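Local coordinates for PtLCIB4 H88A mutant (Phaeodactylum tricornutum, PDB 5B5Z), which probably works as a zinc-dependent beta-carbonic anhydrase of the LCIB family, interconverting carbon dioxide and bicarbonate, and is present here as an engineered point mutant, at residues A32-V35 with A36-K40; V207-P210 with V211-D215; Q218-V221 with T222-D226. All coordinates share one frame; numbering follows the deposited sequence.

Contact 1: A32-V35 with A36-K40; sequences AELV and AMVSK
Ser-39 reaches back one turn to Val-35 O with both its backbone N and its hydroxyl, within the alpha-helix 31-43, where the usual i to i+4 ladder joins 32-35 to 36-40. OG is 2.7 Å from Val-35 O and Ser-39 N is 3.0 Å from the same atom. The two donors come from opposite faces of the carbonyl plane, each tilted 26° out of it, so the oxygen is gripped from both sides. What lets the hydroxyl curl back is its first torsion (chi1 59°), which sets OG between the backbone N and the carbonyl carbon. Without the hydroxyl, Val-35 O would have only the single N-H of the ordinary helix ladder from this turn.

A quarter turn round the helix, the contact is apolar. Leu-34 and Val-38 run alongside each other and point the same way, with Leu-34 CD1 3.9 Å from Val-38 CG2. Beneath them Val-38 N donates to Leu-34 O at 2.9 Å. Met-37 reaches the same methyl: its chain bends at the last torsion (chi3 72°), and CE stands 4.3 Å from Leu-34 CD1.

Farther out, Leu-34 also meets Leu-67 and Phe-71 of helix 65-75 and Phe-256 and Val-258 of strand 255-264, while Val-38 packs on Phe-261, so this face is wedged against both helix 65-75 and the sheet. At the N-terminal end, Glu-33 turns back to the start of the helix, as in one half of a capping box: its OE1 accepts the hydrogen bond of Thr-30 N.

Contact 2: V207-P210 with V211-D215; sequences VTLP and VSVYD
The peptide carbonyl of Pro-210 takes Tyr-214 N from above its plane, 37° out of it, at 3.0 Å; the same oxygen also accepts a hydrogen bond from Ser-114 OG. The phenol ring of Tyr-214 swings clear of 207-210 toward Arg-259 and Arg-260 on strand 255-264, and it is CB that lies close to Pro-210 O. The pyrrolidine ring of Pro-210 has its CB 3.3 Å from Val-211 N, and the proline side chain also touches Val-116 of strand 107-117.

One residue earlier, Leu-209 and Val-213 cross obliquely, CD1 to CG2 at 3.8 Å. The valine's CG2, anti to its own carbonyl carbon (CG1 at chi1 175°), also lies 3.3 Å from Leu-209 O. Both side chains continue onto Ala-142 of helix 140-154.

Thr-208 O receives Ser-212 N at 3.1 Å, nearly straight on, and Val-211 N in a weak, strongly bent bond (127° at the hydrogen). Pro-210 N, having no hydrogen, makes no bond to the turn before it. The result is a proline kink near the start of helix 205-228, lying against strand 107-117, which carries the zinc ligand His-115.

Contact 3: Q218-V221 with T222-D226; sequences QKLV and TRILD
Thr-222 and Gln-218 carry the polar part of the contact. Gln-218 O accepts from Thr-222 N at 3.0 Å and from Thr-222 OG1 at 2.9 Å, the two donors arriving from opposite faces of the carbonyl plane. The hydroxyl gets there because OG1 lies beside its own backbone N (chi1 -66°), facing the preceding turn. Gln-218 bends at its second torsion (chi2 -90°), which lays its amide next to the threonine, NE2 3.0 Å from OG1. With a valine in place of Thr-222, Gln-218 O would probably be left with the backbone N-H as its one donor from this turn, and the glutamine amide would lose its hydroxyl neighbour and be freer to turn. The backbone ladder carries on alongside, with Ile-224 N on Leu-220 O and Leu-225 N on Val-221 O.

The apolar part is built from two i to i+4 pairs. Val-221 and Leu-225 lie side by side, CG1 to CD1 at 4.0 Å. Leu-220 and Ile-224 lie at a slant to each other, and the isoleucine's CD1 comes to 4.2 Å from the leucine's CG.

These pairs look outward from helix 205-228 in different directions. Val-221 rests on Leu-110 and Tyr-112 of strand 107-117, Ile-224 and Leu-225 pack on Phe-95 of helix 91-99, and Leu-220 and Ile-224 reach Leu-181 of the second subunit.

Contacts 2 and 3 are successive parts of one helix, 205-228, with centres about 17 Å apart; contact 1 belongs to helix 31-43, its centre about 23 Å from that of contact 2 and about 24 Å from that of contact 3. Contact 1 touches neither, but strand 255-264 joins it to contact 2, each packing against different residues of that strand. Strand 107-117 in turn runs beside both contacts 2 and 3. Contact 2 is the one near the metal: the side chain of Val-213 is about 8 Å from the zinc ion, which Cys-59, His-115 and Cys-139 bind. Contact 3 alone reaches the second subunit.

Contact 1: A32-V35 with A36-K40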
loop_
_atom_site.group_PDB
_atom_site.type_symbol
_atom_site.label_atom_id
_atom_site.label_comp_id
_atom_site.label_asym_id
_atom_site.label_seq_id
_atom_site.Cartn_x
_atom_site.Cartn_y
_atom_site.Cartn_z
ATOM N N ALA A 32 -1.404 -3.966 -20.866
ATOM C CA ALA A 32 -1.588 -2.917 -21.858
ATOM C C ALA A 32 -3.002 -2.943 -22.442
ATOM O O ALA A 32 -3.649 -1.901 -22.577
ATOM C CB ALA A 32 -0.537 -3.047 -22.968
ATOM N N GLU A 33 -3.489 -4.136 -22.774
ATOM C CA GLU A 33 -4.854 -4.280 -23.265
ATOM C C GLU A 33 -5.876 -3.808 -22.244
ATOM O O GLU A 33 -6.866 -3.178 -22.589
ATOM C CB GLU A 33 -5.136 -5.743 -23.641
ATOM C CG GLU A 33 -4.421 -6.187 -24.921
ATOM C CD GLU A 33 -4.391 -7.706 -25.109
ATOM O OE1 GLU A 33 -4.814 -8.452 -24.193
ATOM O OE2 GLU A 33 -3.934 -8.159 -26.185
ATOM N N LEU A 34 -5.646 -4.149 -20.984
ATOM C CA LEU A 34 -6.554 -3.743 -19.916
ATOM C C LEU A 34 -6.648 -2.218 -19.786
ATOM O O LEU A 34 -7.734 -1.641 -19.744
ATOM C CB LEU A 34 -6.101 -4.350 -18.588
ATOM C CG LEU A 34 -6.893 -3.882 -17.362
ATOM C CD1 LEU A 34 -8.292 -4.481 -17.377
ATOM C CD2 LEU A 34 -6.144 -4.257 -16.084
ATOM N N VAL A 35 -5.499 -1.569 -19.674
ATOM C CA VAL A 35 -5.492 -0.131 -19.472
ATOM C C VAL A 35 -6.097 0.586 -20.681
ATOM O O VAL A 35 -6.878 1.524 -20.525
ATOM C CB VAL A 35 -4.081 0.367 -19.188
ATOM C CG1 VAL A 35 -4.050 1.905 -19.130
ATOM C CG2 VAL A 35 -3.604 -0.217 -17.859
ATOM N N ALA A 36 -5.769 0.111 -21.879
ATOM C CA ALA A 36 -6.339 0.683 -23.096
ATOM C C ALA A 36 -7.858 0.557 -23.109
ATOM O O ALA A 36 -8.575 1.527 -23.368
ATOM C CB ALA A 36 -5.737 0.017 -24.322
ATOM N N MET A 37 -8.349 -0.638 -22.793
ATOM C CA MET A 37 -9.779 -0.899 -22.795
ATOM C C MET A 37 -10.523 -0.075 -21.743
ATOM O O MET A 37 -11.554 0.531 -22.028
ATOM C CB MET A 37 -10.044 -2.390 -22.570
ATOM C CG MET A 37 -11.505 -2.713 -22.586
ATOM S SD MET A 37 -11.922 -4.288 -21.808
ATOM C CE MET A 37 -11.660 -3.926 -20.057
ATOM N N VAL A 38 -9.992 -0.034 -20.524
ATOM C CA VAL A 38 -10.678 0.667 -19.454
ATOM C C VAL A 38 -10.689 2.185 -19.702
ATOM O O VAL A 38 -11.715 2.843 -19.531
ATOM C CB VAL A 38 -10.028 0.367 -18.084
ATOM C CG1 VAL A 38 -10.594 1.290 -17.016
ATOM C CG2 VAL A 38 -10.256 -1.099 -17.707
ATOM N N SER A 39 -9.548 2.725 -20.105
ATOM C CA SER A 39 -9.440 4.168 -20.296
ATOM C C SER A 39 -10.295 4.596 -21.487
ATOM O O SER A 39 -10.941 5.633 -21.431
ATOM C CB SER A 39 -7.983 4.598 -20.488
ATOM O OG SER A 39 -7.373 3.970 -21.598
ATOM N N LYS A 40 -10.330 3.783 -22.544
ATOM C CA LYS A 40 -11.174 4.110 -23.697
ATOM C C LYS A 40 -12.643 4.154 -23.308
ATOM O O LYS A 40 -13.361 5.079 -23.678
ATOM C CB LYS A 40 -10.970 3.103 -24.830
ATOM C CG LYS A 40 -11.823 3.391 -26.072
ATOM C CD LYS A 40 -11.644 2.311 -27.129
ATOM C CE LYS A 40 -12.177 2.760 -28.483
ATOM N NZ LYS A 40 -11.540 1.986 -29.590
#

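Contact 2: V207-P210 with V211-D215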
loop_
_atom_site.group_PDB
_atom_site.type_symbol
_atom_site.label_atom_id
_atom_site.label_comp_id
_atom_site.label_asym_id
_atom_site.label_seq_id
_atom_site.Cartn_x
_atom_site.Cartn_y
_atom_site.Cartn_z
ATOM N N VAL A 207 -4.700 -22.738 -8.706
ATOM C CA VAL A 207 -5.407 -22.012 -9.757
ATOM C C VAL A 207 -6.798 -21.623 -9.263
ATOM O O VAL A 207 -7.387 -20.666 -9.742
ATOM C CB VAL A 207 -5.480 -22.837 -11.079
ATOM C CG1 VAL A 207 -6.529 -23.953 -10.999
ATOM C CG2 VAL A 207 -5.755 -21.930 -12.268
ATOM N N THR A 208 -7.311 -22.349 -8.274
ATOM C CA THR A 208 -8.609 -22.040 -7.699
ATOM C C THR A 208 -8.517 -20.917 -6.656
ATOM O O THR A 208 -9.417 -20.077 -6.551
ATOM C CB THR A 208 -9.225 -23.309 -7.070
ATOM O OG1 THR A 208 -9.439 -24.252 -8.122
ATOM C CG2 THR A 208 -10.546 -22.996 -6.387
ATOM N N LEU A 209 -7.420 -20.911 -5.897
ATOM C CA LEU A 209 -7.247 -19.964 -4.793
ATOM C C LEU A 209 -7.447 -18.484 -5.180
ATOM O O LEU A 209 -8.194 -17.806 -4.489
ATOM C CB LEU A 209 -5.868 -20.163 -4.147
ATOM C CG LEU A 209 -5.489 -19.199 -3.015
ATOM C CD1 LEU A 209 -6.461 -19.221 -1.853
ATOM C CD2 LEU A 209 -4.071 -19.530 -2.563
ATOM N N PRO A 210 -6.802 -17.989 -6.268
ATOM C CA PRO A 210 -7.049 -16.564 -6.596
ATOM C C PRO A 210 -8.498 -16.247 -6.937
ATOM O O PRO A 210 -8.947 -15.105 -6.765
ATOM C CB PRO A 210 -6.153 -16.316 -7.814
ATOM C CG PRO A 210 -5.862 -17.717 -8.369
ATOM C CD PRO A 210 -5.763 -18.566 -7.140
ATOM N N VAL A 211 -9.247 -17.238 -7.407
ATOM C CA VAL A 211 -10.645 -16.989 -7.697
ATOM C C VAL A 211 -11.438 -16.857 -6.402
ATOM O O VAL A 211 -12.265 -15.961 -6.267
ATOM C CB VAL A 211 -11.242 -18.094 -8.582
ATOM C CG1 VAL A 211 -12.714 -17.835 -8.808
ATOM C CG2 VAL A 211 -10.517 -18.145 -9.901
ATOM N N SER A 212 -11.168 -17.730 -5.430
ATOM C CA SER A 212 -11.792 -17.620 -4.117
ATOM C C SER A 212 -11.430 -16.305 -3.422
ATOM O O SER A 212 -12.266 -15.667 -2.806
ATOM C CB SER A 212 -11.382 -18.800 -3.226
ATOM O OG SER A 212 -11.782 -20.028 -3.813
ATOM N N VAL A 213 -10.168 -15.906 -3.514
ATOM C CA VAL A 213 -9.758 -14.639 -2.916
ATOM C C VAL A 213 -10.489 -13.473 -3.563
ATOM O O VAL A 213 -10.965 -12.573 -2.866
ATOM C CB VAL A 213 -8.241 -14.448 -3.032
ATOM C CG1 VAL A 213 -7.832 -13.062 -2.509
ATOM C CG2 VAL A 213 -7.531 -15.544 -2.221
ATOM N N TYR A 214 -10.586 -13.494 -4.889
ATOM C CA TYR A 214 -11.300 -12.422 -5.567
ATOM C C TYR A 214 -12.759 -12.381 -5.099
ATOM O O TYR A 214 -13.308 -11.309 -4.865
ATOM C CB TYR A 214 -11.249 -12.572 -7.096
ATOM C CG TYR A 214 -12.307 -11.698 -7.728
ATOM C CD1 TYR A 214 -12.107 -10.336 -7.837
ATOM C CD2 TYR A 214 -13.538 -12.218 -8.116
ATOM C CE1 TYR A 214 -13.069 -9.521 -8.341
ATOM C CE2 TYR A 214 -14.520 -11.394 -8.625
ATOM C CZ TYR A 214 -14.269 -10.048 -8.732
ATOM O OH TYR A 214 -15.224 -9.196 -9.237
ATOM N N ASP A 215 -13.394 -13.546 -4.989
ATOM C CA ASP A 215 -14.792 -13.579 -4.545
ATOM C C ASP A 215 -14.956 -12.956 -3.171
ATOM O O ASP A 215 -15.912 -12.206 -2.932
ATOM C CB ASP A 215 -15.349 -15.004 -4.519
ATOM C CG ASP A 215 -16.865 -15.023 -4.309
ATOM O OD1 ASP A 215 -17.592 -14.562 -5.220
ATOM O OD2 ASP A 215 -17.334 -15.482 -3.241
#

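Contact 3: Q218-V221 with T222-D226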
loop_
_atom_site.group_PDB
_atom_site.type_symbol
_atom_site.label_atom_id
_atom_site.label_comp_id
_atom_site.label_asym_id
_atom_site.label_seq_id
_atom_site.Cartn_x
_atom_site.Cartn_y
_atom_site.Cartn_z
ATOM N N GLN A 218 -14.511 -9.195 -3.513
ATOM C CA GLN A 218 -15.599 -8.504 -4.184
ATOM C C GLN A 218 -16.713 -8.206 -3.173
ATOM O O GLN A 218 -17.311 -7.126 -3.191
ATOM C CB GLN A 218 -16.111 -9.333 -5.375
ATOM C CG GLN A 218 -17.363 -8.763 -6.037
ATOM C CD GLN A 218 -18.630 -9.303 -5.397
ATOM O OE1 GLN A 218 -18.771 -10.506 -5.210
ATOM N NE2 GLN A 218 -19.542 -8.411 -5.040
ATOM N N LYS A 219 -16.965 -9.151 -2.276
ATOM C CA LYS A 219 -17.969 -8.937 -1.234
ATOM C C LYS A 219 -17.595 -7.795 -0.288
ATOM O O LYS A 219 -18.445 -6.976 0.084
ATOM C CB LYS A 219 -18.176 -10.229 -0.428
ATOM C CG LYS A 219 -18.782 -11.359 -1.223
ATOM C CD LYS A 219 -19.015 -12.587 -0.339
ATOM C CE LYS A 219 -19.220 -13.847 -1.152
ATOM N NZ LYS A 219 -19.000 -15.055 -0.297
ATOM N N LEU A 220 -16.325 -7.744 0.116
ATOM C CA LEU A 220 -15.882 -6.707 1.041
ATOM C C LEU A 220 -15.864 -5.336 0.369
ATOM O O LEU A 220 -16.272 -4.334 0.969
ATOM C CB LEU A 220 -14.499 -7.055 1.608
ATOM C CG LEU A 220 -13.910 -6.103 2.649
ATOM C CD1 LEU A 220 -14.852 -5.938 3.821
ATOM C CD2 LEU A 220 -12.549 -6.604 3.160
ATOM N N VAL A 221 -15.385 -5.288 -0.871
ATOM C CA VAL A 221 -15.382 -4.023 -1.619
ATOM C C VAL A 221 -16.810 -3.495 -1.779
ATOM O O VAL A 221 -17.082 -2.313 -1.532
ATOM C CB VAL A 221 -14.714 -4.196 -2.993
ATOM C CG1 VAL A 221 -14.939 -2.944 -3.877
ATOM C CG2 VAL A 221 -13.232 -4.474 -2.786
ATOM N N THR A 222 -17.722 -4.380 -2.161
ATOM C CA THR A 222 -19.126 -3.994 -2.283
ATOM C C THR A 222 -19.670 -3.444 -0.957
ATOM O O THR A 222 -20.341 -2.417 -0.939
ATOM C CB THR A 222 -19.981 -5.172 -2.746
ATOM O OG1 THR A 222 -19.603 -5.524 -4.082
ATOM C CG2 THR A 222 -21.477 -4.801 -2.709
ATOM N N ARG A 223 -19.356 -4.109 0.154
ATOM C CA ARG A 223 -19.791 -3.623 1.461
ATOM C C ARG A 223 -19.242 -2.226 1.773
ATOM O O ARG A 223 -19.968 -1.355 2.255
ATOM C CB ARG A 223 -19.381 -4.608 2.565
ATOM C CG ARG A 223 -19.816 -4.160 3.968
ATOM C CD ARG A 223 -19.605 -5.259 4.998
ATOM N NE ARG A 223 -20.527 -6.372 4.783
ATOM C CZ ARG A 223 -20.434 -7.539 5.409
ATOM N NH1 ARG A 223 -19.451 -7.745 6.279
ATOM N NH2 ARG A 223 -21.317 -8.498 5.167
ATOM N N ILE A 224 -17.958 -2.004 1.495
ATOM C CA ILE A 224 -17.354 -0.705 1.754
ATOM C C ILE A 224 -18.008 0.392 0.912
ATOM O O ILE A 224 -18.266 1.500 1.411
ATOM C CB ILE A 224 -15.840 -0.743 1.472
ATOM C CG1 ILE A 224 -15.141 -1.597 2.527
ATOM C CG2 ILE A 224 -15.239 0.671 1.483
ATOM C CD1 ILE A 224 -13.693 -1.941 2.166
ATOM N N LEU A 225 -18.270 0.088 -0.355
ATOM C CA LEU A 225 -18.869 1.071 -1.253
ATOM C C LEU A 225 -20.308 1.365 -0.821
ATOM O O LEU A 225 -20.750 2.502 -0.904
ATOM C CB LEU A 225 -18.836 0.594 -2.705
ATOM C CG LEU A 225 -17.460 0.324 -3.315
ATOM C CD1 LEU A 225 -17.573 -0.068 -4.783
ATOM C CD2 LEU A 225 -16.579 1.529 -3.157
ATOM N N ASP A 226 -21.025 0.342 -0.356
ATOM C CA ASP A 226 -22.391 0.538 0.134
ATOM C C ASP A 226 -22.396 1.426 1.382
ATOM O O ASP A 226 -23.244 2.314 1.524
ATOM C CB ASP A 226 -23.067 -0.815 0.428
ATOM C CG ASP A 226 -23.382 -1.618 -0.840
ATOM O OD1 ASP A 226 -23.284 -1.061 -1.959
ATOM O OD2 ASP A 226 -23.726 -2.817 -0.721
#